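Local structure of putative NADPH-dependent oxidoreductase (Desulfitobacterium hafniense DCB-2, 3DB2) at residues L32-S37 with E59-R64; A172-G177 with V211-V216; G195-V200 with V347-I352; S271-R276 with V293-E298. The protein is a putative NADPH-dependent oxidoreductase that probably binds a nicotinamide dinucleotide in its Rossmann domain and acts on an unknown substrate. All blocks are in the same frame, centred on the assembly; numbering follows the deposited sequence.

Contact 1: L32-S37 with E59-R64; sequences LVTCYS and EALLAR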
# COMPACT_ATOMS: atom_id res chain seq x y z
N LEU C 32 -8.77 39.33 12.88
CA LEU C 32 -7.45 39.65 12.34
C LEU C 32 -7.14 41.13 12.55
O LEU C 32 -7.82 41.98 11.96
CB LEU C 32 -7.39 39.28 10.88
CG LEU C 32 -6.15 39.33 10.00
CD1 LEU C 32 -4.87 38.83 10.63
CD2 LEU C 32 -6.39 38.47 8.75
N VAL C 33 -6.13 41.38 13.36
CA VAL C 33 -5.63 42.68 13.78
C VAL C 33 -4.52 43.20 12.88
O VAL C 33 -4.52 44.32 12.35
CB VAL C 33 -5.06 42.60 15.22
CG1 VAL C 33 -4.47 43.94 15.61
CG2 VAL C 33 -6.09 42.16 16.24
N THR C 34 -3.49 42.39 12.64
CA THR C 34 -2.37 42.88 11.86
C THR C 34 -1.68 41.71 11.17
O THR C 34 -2.08 40.55 11.29
CB THR C 34 -1.41 43.69 12.75
OG1 THR C 34 -0.46 44.38 11.94
CG2 THR C 34 -0.66 42.79 13.71
N CYS C 35 -0.65 42.04 10.41
CA CYS C 35 0.17 41.10 9.66
C CYS C 35 1.60 41.61 9.55
O CYS C 35 1.95 42.81 9.63
CB CYS C 35 -0.50 40.86 8.31
SG CYS C 35 -0.23 42.22 7.13
N TYR C 36 2.50 40.65 9.37
CA TYR C 36 3.92 40.90 9.14
C TYR C 36 4.41 39.98 8.02
O TYR C 36 4.03 38.82 8.01
CB TYR C 36 4.71 40.71 10.44
CG TYR C 36 6.19 40.91 10.20
CD1 TYR C 36 6.73 42.18 10.08
CD2 TYR C 36 7.02 39.80 10.07
CE1 TYR C 36 8.09 42.36 9.86
CE2 TYR C 36 8.37 39.97 9.85
CZ TYR C 36 8.90 41.24 9.75
OH TYR C 36 10.25 41.39 9.52
N SER C 37 5.23 40.52 7.15
CA SER C 37 6.14 39.93 6.19
C SER C 37 7.40 40.79 6.13
O SER C 37 7.30 41.95 6.53
CB SER C 37 5.52 39.83 4.80
OG SER C 37 5.52 38.48 4.33
N GLU C 59 8.73 43.51 16.25
CA GLU C 59 8.60 44.14 17.56
C GLU C 59 7.30 44.93 17.62
O GLU C 59 6.53 45.01 18.57
CB GLU C 59 9.85 44.99 17.78
CG GLU C 59 11.14 44.23 17.95
CD GLU C 59 11.71 43.56 16.72
OE1 GLU C 59 11.63 44.09 15.59
OE2 GLU C 59 12.29 42.46 16.89
N ALA C 60 6.96 45.55 16.51
CA ALA C 60 5.83 46.46 16.38
C ALA C 60 4.56 45.62 16.47
O ALA C 60 3.55 45.98 17.07
CB ALA C 60 5.93 47.22 15.07
N LEU C 61 4.64 44.44 15.84
CA LEU C 61 3.49 43.51 15.90
C LEU C 61 3.32 43.02 17.32
O LEU C 61 2.23 43.01 17.91
CB LEU C 61 3.73 42.38 14.91
CG LEU C 61 2.67 41.31 14.66
CD1 LEU C 61 2.79 40.84 13.22
CD2 LEU C 61 2.86 40.20 15.68
N LEU C 62 4.43 42.60 17.94
CA LEU C 62 4.31 41.98 19.26
C LEU C 62 3.90 42.97 20.33
O LEU C 62 3.35 42.57 21.37
CB LEU C 62 5.63 41.27 19.55
CG LEU C 62 5.92 40.07 18.65
CD1 LEU C 62 7.35 39.57 18.80
CD2 LEU C 62 4.93 38.93 18.94
N ALA C 63 4.12 44.25 20.06
CA ALA C 63 3.74 45.31 21.00
C ALA C 63 2.24 45.53 21.05
O ALA C 63 1.72 46.16 21.98
CB ALA C 63 4.43 46.63 20.67
N ARG C 64 1.48 45.02 20.08
CA ARG C 64 0.04 45.12 20.15
C ARG C 64 -0.60 44.18 21.17
O ARG C 64 -0.44 42.96 21.11
CB ARG C 64 -0.53 44.79 18.78
CG ARG C 64 0.15 45.53 17.63
CD ARG C 64 -0.68 45.30 16.38
NE ARG C 64 -0.37 46.23 15.32
CZ ARG C 64 -1.04 47.27 14.87
NH1 ARG C 64 -2.19 47.64 15.38
NH2 ARG C 64 -0.50 47.96 13.85

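Contact 2: A172-G177 with V211-V216; sequences ATAPGG and VENITV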
# COMPACT_ATOMS: atom_id res chain seq x y z
N ALA C 172 17.93 18.91 2.72
CA ALA C 172 17.85 19.61 4.00
C ALA C 172 16.54 20.35 4.19
O ALA C 172 16.00 20.51 5.29
CB ALA C 172 18.99 20.62 4.13
N THR C 173 15.93 20.85 3.11
CA THR C 173 14.71 21.63 3.25
C THR C 173 13.45 20.77 3.12
O THR C 173 12.37 21.09 3.62
CB THR C 173 14.82 22.73 2.17
OG1 THR C 173 14.98 22.16 0.87
CG2 THR C 173 16.10 23.51 2.43
N ALA C 174 13.59 19.65 2.39
CA ALA C 174 12.46 18.75 2.18
C ALA C 174 12.92 17.31 2.36
O ALA C 174 13.11 16.52 1.44
CB ALA C 174 11.87 19.01 0.80
N PRO C 175 13.15 16.90 3.59
CA PRO C 175 13.61 15.53 3.84
C PRO C 175 12.62 14.49 3.29
O PRO C 175 11.42 14.50 3.50
CB PRO C 175 13.72 15.48 5.35
CG PRO C 175 13.86 16.90 5.79
CD PRO C 175 13.02 17.70 4.83
N GLY C 176 13.19 13.54 2.56
CA GLY C 176 12.51 12.45 1.89
C GLY C 176 11.63 12.96 0.77
O GLY C 176 10.75 12.26 0.25
N GLY C 177 11.84 14.21 0.34
CA GLY C 177 11.04 14.76 -0.74
C GLY C 177 9.57 14.89 -0.38
O GLY C 177 9.23 15.64 0.54
N VAL C 211 15.67 16.80 -10.06
CA VAL C 211 16.20 17.25 -8.77
C VAL C 211 16.99 16.13 -8.09
O VAL C 211 16.84 14.97 -8.50
CB VAL C 211 15.13 17.74 -7.80
CG1 VAL C 211 14.51 19.04 -8.28
CG2 VAL C 211 14.05 16.67 -7.60
N GLU C 212 17.79 16.50 -7.09
CA GLU C 212 18.66 15.55 -6.41
C GLU C 212 17.93 14.88 -5.25
O GLU C 212 18.41 13.94 -4.61
CB GLU C 212 19.91 16.22 -5.87
CG GLU C 212 19.69 17.12 -4.66
CD GLU C 212 19.54 18.58 -5.07
OE1 GLU C 212 18.73 18.85 -6.00
OE2 GLU C 212 20.21 19.45 -4.47
N ASN C 213 16.73 15.35 -4.91
CA ASN C 213 16.07 14.74 -3.76
C ASN C 213 15.33 13.45 -4.11
O ASN C 213 15.02 13.16 -5.28
CB ASN C 213 15.10 15.75 -3.17
CG ASN C 213 14.93 15.63 -1.67
OD1 ASN C 213 15.47 14.74 -1.02
ND2 ASN C 213 14.18 16.59 -1.15
N ILE C 214 15.04 12.67 -3.07
CA ILE C 214 14.07 11.56 -3.21
C ILE C 214 12.78 12.09 -3.77
O ILE C 214 12.35 13.20 -3.35
CB ILE C 214 13.88 10.91 -1.81
CG1 ILE C 214 15.09 10.07 -1.41
CG2 ILE C 214 12.57 10.15 -1.76
CD1 ILE C 214 15.19 9.65 0.04
N THR C 215 12.11 11.43 -4.70
CA THR C 215 10.77 11.80 -5.10
C THR C 215 9.72 10.69 -4.96
O THR C 215 8.55 10.98 -5.24
CB THR C 215 10.70 12.30 -6.55
OG1 THR C 215 11.14 11.38 -7.53
CG2 THR C 215 11.65 13.49 -6.71
N VAL C 216 10.18 9.50 -4.56
CA VAL C 216 9.31 8.33 -4.43
C VAL C 216 9.75 7.53 -3.21
O VAL C 216 10.92 7.17 -3.12
CB VAL C 216 9.36 7.43 -5.68
CG1 VAL C 216 8.56 6.14 -5.46
CG2 VAL C 216 8.86 8.13 -6.93
O HOH W 1 15.78 13.45 1.27

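Contact 3: G195-V200 with V347-I352; sequences GPVARV and VEIAEI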
# COMPACT_ATOMS: atom_id res chain seq x y z
N GLY C 195 -2.44 5.64 17.18
CA GLY C 195 -1.47 5.83 18.24
C GLY C 195 -0.03 5.85 17.71
O GLY C 195 0.19 5.79 16.49
N PRO C 196 0.93 5.95 18.61
CA PRO C 196 2.32 6.22 18.24
C PRO C 196 3.05 5.10 17.51
O PRO C 196 3.04 3.90 17.81
CB PRO C 196 3.03 6.47 19.59
CG PRO C 196 2.16 5.75 20.57
CD PRO C 196 0.77 5.89 20.07
N VAL C 197 3.79 5.51 16.49
CA VAL C 197 4.65 4.61 15.73
C VAL C 197 5.85 4.19 16.56
O VAL C 197 6.41 5.02 17.28
CB VAL C 197 5.10 5.32 14.44
CG1 VAL C 197 6.15 4.47 13.74
CG2 VAL C 197 3.90 5.61 13.54
N ALA C 198 6.24 2.93 16.48
CA ALA C 198 7.43 2.44 17.17
C ALA C 198 8.67 2.41 16.30
O ALA C 198 9.80 2.70 16.72
CB ALA C 198 7.18 1.04 17.72
N ARG C 199 8.55 2.00 15.05
CA ARG C 199 9.66 1.84 14.14
C ARG C 199 9.21 2.00 12.68
O ARG C 199 8.02 1.86 12.31
CB ARG C 199 10.36 0.49 14.27
CG ARG C 199 9.50 -0.73 13.94
CD ARG C 199 10.24 -2.02 14.35
NE ARG C 199 10.47 -1.89 15.80
CZ ARG C 199 9.55 -2.13 16.70
NH1 ARG C 199 8.32 -2.55 16.38
NH2 ARG C 199 9.93 -1.92 17.97
N VAL C 200 10.18 2.31 11.82
CA VAL C 200 10.05 2.69 10.44
C VAL C 200 11.02 1.94 9.54
O VAL C 200 12.17 1.79 9.97
CB VAL C 200 10.35 4.20 10.28
CG1 VAL C 200 10.13 4.68 8.85
CG2 VAL C 200 9.52 5.03 11.24
N VAL C 347 14.45 1.52 11.70
CA VAL C 347 14.90 2.54 12.64
C VAL C 347 13.82 2.76 13.67
O VAL C 347 12.66 2.99 13.28
CB VAL C 347 15.18 3.88 11.93
CG1 VAL C 347 15.50 4.95 12.98
CG2 VAL C 347 16.31 3.71 10.93
N GLU C 348 14.21 2.66 14.94
CA GLU C 348 13.30 2.87 16.07
C GLU C 348 13.05 4.38 16.16
O GLU C 348 13.94 5.20 16.01
CB GLU C 348 13.85 2.36 17.38
CG GLU C 348 14.26 0.89 17.42
CD GLU C 348 13.08 -0.02 17.16
OE1 GLU C 348 12.12 0.02 17.97
OE2 GLU C 348 13.15 -0.74 16.15
N ILE C 349 11.81 4.77 16.43
CA ILE C 349 11.55 6.19 16.64
C ILE C 349 12.29 6.69 17.87
O ILE C 349 12.68 7.84 17.98
CB ILE C 349 10.04 6.43 16.78
CG1 ILE C 349 9.20 5.94 15.59
CG2 ILE C 349 9.77 7.90 17.04
CD1 ILE C 349 9.49 6.70 14.31
N ALA C 350 12.54 5.81 18.85
CA ALA C 350 13.26 6.27 20.04
C ALA C 350 14.67 6.74 19.71
O ALA C 350 15.22 7.63 20.37
CB ALA C 350 13.30 5.14 21.06
N GLU C 351 15.26 6.17 18.68
CA GLU C 351 16.61 6.46 18.22
C GLU C 351 16.73 7.91 17.78
O GLU C 351 17.76 8.58 17.76
CB GLU C 351 16.99 5.60 17.04
CG GLU C 351 17.38 4.17 17.28
CD GLU C 351 17.83 3.57 15.94
OE1 GLU C 351 18.70 4.28 15.40
OE2 GLU C 351 17.30 2.52 15.50
N ILE C 352 15.59 8.45 17.35
CA ILE C 352 15.53 9.80 16.81
C ILE C 352 15.24 10.73 18.00
O ILE C 352 15.93 11.70 18.23
CB ILE C 352 14.44 9.98 15.75
CG1 ILE C 352 14.62 9.16 14.48
CG2 ILE C 352 14.26 11.46 15.38
CD1 ILE C 352 15.86 9.55 13.69
O HOH W 2 10.73 3.49 19.21

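Contact 4: S271-R276 with V293-E298; sequences STLIKR and VKVDFE. With GOL (glycerol), chain E.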
# COMPACT_ATOMS: atom_id res chain seq x y z
N SER C 271 -14.72 13.85 -1.39
CA SER C 271 -14.10 12.62 -0.88
C SER C 271 -15.17 11.53 -0.87
O SER C 271 -16.36 11.82 -0.94
CB SER C 271 -13.49 12.85 0.49
OG SER C 271 -14.44 12.99 1.52
N THR C 272 -14.75 10.27 -0.75
CA THR C 272 -15.66 9.15 -0.70
C THR C 272 -15.09 8.21 0.40
O THR C 272 -13.87 8.05 0.42
CB THR C 272 -15.77 8.23 -1.92
OG1 THR C 272 -14.47 8.14 -2.54
CG2 THR C 272 -16.77 8.74 -2.94
N LEU C 273 -16.00 7.68 1.18
CA LEU C 273 -15.60 6.65 2.16
C LEU C 273 -16.49 5.43 1.90
O LEU C 273 -17.70 5.61 1.87
CB LEU C 273 -15.72 7.15 3.58
CG LEU C 273 -15.44 6.16 4.72
CD1 LEU C 273 -14.03 5.62 4.69
CD2 LEU C 273 -15.75 6.78 6.08
N ILE C 274 -15.85 4.28 1.73
CA ILE C 274 -16.66 3.07 1.43
C ILE C 274 -16.30 2.05 2.48
O ILE C 274 -15.14 1.93 2.85
CB ILE C 274 -16.40 2.64 -0.01
CG1 ILE C 274 -17.16 3.51 -1.05
CG2 ILE C 274 -16.68 1.16 -0.17
CD1 ILE C 274 -18.54 2.94 -1.36
N LYS C 275 -17.30 1.34 3.00
CA LYS C 275 -17.17 0.25 3.93
C LYS C 275 -17.41 -1.08 3.19
O LYS C 275 -18.44 -1.25 2.54
CB LYS C 275 -18.19 0.34 5.06
CG LYS C 275 -18.02 -0.57 6.24
CD LYS C 275 -19.30 -0.59 7.10
CE LYS C 275 -19.00 -0.90 8.56
NZ LYS C 275 -20.25 -1.12 9.33
N ARG C 276 -16.46 -1.99 3.33
CA ARG C 276 -16.60 -3.33 2.77
C ARG C 276 -16.86 -4.29 3.92
O ARG C 276 -16.00 -4.40 4.80
CB ARG C 276 -15.36 -3.74 1.98
CG ARG C 276 -15.46 -5.21 1.53
CD ARG C 276 -14.28 -5.55 0.61
NE ARG C 276 -14.49 -4.80 -0.63
CZ ARG C 276 -13.67 -4.90 -1.68
NH1 ARG C 276 -12.62 -5.72 -1.58
NH2 ARG C 276 -13.92 -4.19 -2.77
N VAL C 293 -20.54 -0.49 0.88
CA VAL C 293 -21.52 0.50 1.25
C VAL C 293 -20.91 1.90 1.41
O VAL C 293 -19.89 2.08 2.09
CB VAL C 293 -22.18 0.18 2.61
CG1 VAL C 293 -23.31 1.20 2.81
CG2 VAL C 293 -22.72 -1.23 2.67
N LYS C 294 -21.56 2.88 0.79
CA LYS C 294 -21.12 4.26 0.93
C LYS C 294 -21.39 4.77 2.34
O LYS C 294 -22.45 4.53 2.92
CB LYS C 294 -21.77 5.22 -0.07
CG LYS C 294 -20.80 6.38 -0.33
CD LYS C 294 -21.12 7.19 -1.58
CE LYS C 294 -20.41 8.55 -1.52
NZ LYS C 294 -21.39 9.66 -1.44
N VAL C 295 -20.40 5.47 2.91
CA VAL C 295 -20.47 6.01 4.25
C VAL C 295 -20.53 7.53 4.11
O VAL C 295 -19.58 8.12 3.58
CB VAL C 295 -19.30 5.63 5.16
CG1 VAL C 295 -19.47 6.20 6.56
CG2 VAL C 295 -19.17 4.11 5.25
N ASP C 296 -21.65 8.11 4.55
CA ASP C 296 -21.74 9.59 4.52
C ASP C 296 -21.49 10.15 5.91
O ASP C 296 -21.56 9.44 6.91
CB ASP C 296 -23.06 10.01 3.90
CG ASP C 296 -23.06 9.70 2.41
OD1 ASP C 296 -22.24 10.28 1.67
OD2 ASP C 296 -23.84 8.83 1.96
N PHE C 297 -21.14 11.43 5.98
CA PHE C 297 -20.65 12.11 7.15
C PHE C 297 -20.75 13.63 6.95
O PHE C 297 -20.74 14.13 5.82
CB PHE C 297 -19.19 11.73 7.49
CG PHE C 297 -18.28 11.81 6.27
CD1 PHE C 297 -17.72 13.01 5.86
CD2 PHE C 297 -18.00 10.67 5.53
CE1 PHE C 297 -16.92 13.06 4.74
CE2 PHE C 297 -17.21 10.73 4.40
CZ PHE C 297 -16.67 11.93 3.99
N GLU C 298 -20.84 14.40 8.04
CA GLU C 298 -20.94 15.84 7.88
C GLU C 298 -19.56 16.40 7.51
O GLU C 298 -18.53 15.86 7.91
CB GLU C 298 -21.40 16.56 9.14
CG GLU C 298 -22.81 16.25 9.60
CD GLU C 298 -23.86 16.52 8.54
OE1 GLU C 298 -24.10 17.70 8.20
OE2 GLU C 298 -24.47 15.53 8.07
C1 GOL E . -18.94 13.82 0.85
O1 GOL E . -19.84 14.61 1.59
C2 GOL E . -19.37 12.38 1.04
O2 GOL E . -18.56 11.51 0.30
C3 GOL E . -19.64 12.09 2.55
O3 GOL E . -20.97 12.40 3.05
O HOH W 3 -18.53 8.81 1.22

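Contact 1: L32-S37 with E59-R64
Leu61 projects from helix 58-62 onto strand 30-36 and makes the tight part of this contact. Its CG lies anti to the backbone N (chi1 -175°), which carries the branch across to the strand. Leu61 CD1 then presses on Tyr36 CB at 3.4 Å. Only the root of Tyr36 takes part, because its ring leads away from the helix. The other half of the grip is Thr34. Its CG2 sits in the crowded position between backbone N and carbonyl carbon and meets Leu61 CG at 3.8 Å. Ala9 and Ile11 of the neighbouring strand 6-11 also touch Leu61, so this end is buried.

Toward Arg64 the packing loosens and more surface is exposed. The Arg64 chain is extended from CG to NE and crosses Thr34 obliquely, with CD 3.7 Å from Thr34 CG2. Thr34 CB lies over one face of the guanidinium. Val33 CG1 only slides past Arg64 CD, at 4.1 Å. The polar ends are served by Asp55, whose OD2 pairs with Arg64 NE and bonds Thr34 OG1. That shared partner probably fixes both groups. A helix whose leucine packs on a strand of a parallel sheet is the layered alpha/beta packing of the NAD-binding Rossmann fold.

Contact 2: A172-G177 with V211-V216
Within the GFO/IDH/MocA C-terminal domain, a type II beta turn from Ala174 to Gly177, leading into helix 178-181, is held by Asn213 of the loop between strands 197-205 and 216-223. Asn213 ND2 donates to Ala174 O at 2.8 Å, with an angle of 159° at the hydrogen. The acceptor lies close to the amide plane, but ND2 itself stands above the carbonyl plane of Ala174. The same carbonyl closes the turn by accepting from Gly177 N, so two donors hold it. ND2 also bonds Arg168 O, which helps to set the amide.

On the other side of that amide, OD1 takes a weak bond from Ile214 N. Water 1 donates a hydrogen bond to Asn213 OD1 at 2.6 Å. That water in turn accepts from Gly176 N, so the asparagine reaches the turn at two points. Ile214 packs beside it, with Ile214 CG2 anti to its backbone N and 3.4 Å from Gly176 O.

Gly177, at the N-cap position, has no side chain, and the two backbones come close. Gly177 CA makes a C-H...O contact of 3.3 Å with Ile214 O, a buried carbonyl that has no hydrogen-bond partner in the model.

Contact 3: G195-V200 with V347-I352
Strand 347-348 is the outermost strand, within this chain, of the large mixed sheet, and pairs antiparallel with strand 197-205 of the GFO/IDH/MocA C-terminal domain. Val200 and Val347 form the hydrogen-bonded pair: Val200 N donates to Val347 O at 3.0 Å, and Val347 N returns a bond to Val200 O. Arg199 and Glu348 are the neighbouring non-hydrogen-bonded pair, and their side chains leave on the same face.

These two chains run side by side and point the same way. Arg199 CG takes the crowded position between backbone N and carbonyl carbon, and the chain bends at chi3 (60°). Glu348 bends at chi2. The guanidinium and carboxylate planes end 32° apart. The salt bridge is side-on and two-pronged. Arg199 NE donates to Glu348 OE2 at 2.9 Å, almost within the guanidinium plane. Arg199 NH2 reaches Glu348 OE1 with more tilt. Both oxygens use their syn lone pairs. Ala198 CB lies over one guanidinium face, and NH1 pairs with Glu222. Phe203 of the second subunit also packs on Arg199.

The apolar part centres on Ile349. It crosses Val197 at about a right angle, with Ile349 CG1 3.9 Å from Val197 CG1, and crosses Val200 obliquely. Helix 324-343 also packs on Val200. Ala198 and Arg199 both face Glu222, a classic beta bulge. Ala198 O accepts a nearly straight bond from Ile349 N (2.9 Å, 173°) and another from water 2, which links it to Ala350 N. The tightest carbon pair is Val200 CG2 against Ile349 CD1, at 3.5 Å.

Contact 4: S271-R276 with V293-E298
Lys294 belongs to strand 290-295, and its side chain reaches Thr272 of strand 271-278. Lys294 CB, 4.2 Å from Ile274 CD1, starts the chain on the face that Ile274 shares. Lys294 CG stands anti to the backbone N and lies 3.9 Å from Leu273 O. Lys294 CE passes Thr272 CG2 at 3.9 Å, the two side chains crossing at about a right angle. There chi4 (-115°) bends the tip back. Lys294 NZ forms a salt bridge with Asp296 OD1 at 3.3 Å, on the syn lone pair of that oxygen.

The same carboxylate oxygen accepts from O3 of a bound glycerol, probably from the crystallisation liquor. Phe297 N donates to O3. Glycerol O2 donates to Ser271 O at a short 2.5 Å, and water 3 links O2 with Leu273 N and Val295 O. Glycerol C3 lies over one face of the Phe297 ring, offset toward the rim. Ser271 OG is at the ring edge, in plane, and bonds Asp268 O. The alcohol and water thus bridge the strands where they part.

Beyond that end the backbones pair directly. Val295 N donates to Leu273 O at 2.9 Å. Lys275 and Val293 exchange two bonds, the one from Lys275 N to Val293 O being almost straight (176°). On the face away from Lys294, Leu273 and Val295 lie side by side, Leu273 CD2 to Val295 CG1 3.8 Å. Met135 of helix 130-140 also touches Leu273. The arrangement is an antiparallel beta hairpin, strands 271-278 and 290-295, at an edge of the large mixed sheet.

Contact 1 stands apart in the Rossmann domain, its centre about 39 Å from that of contact 3 and 43 Å from that of contact 4. It joins helix to strand by side-chain packing, with its polar ends paired elsewhere. Contacts 3 and 4 belong to the same mixed sheet and sit at its two outermost strands within this chain. Both use backbone bonds, but contact 3 adds a salt bridge and a buried apolar cluster, whereas contact 4 lies at the surface and takes in glycerol. Contact 2 is the most buried. It joins two loops, chiefly through one amide, and its nearest atoms are about 10 Å from contact 3.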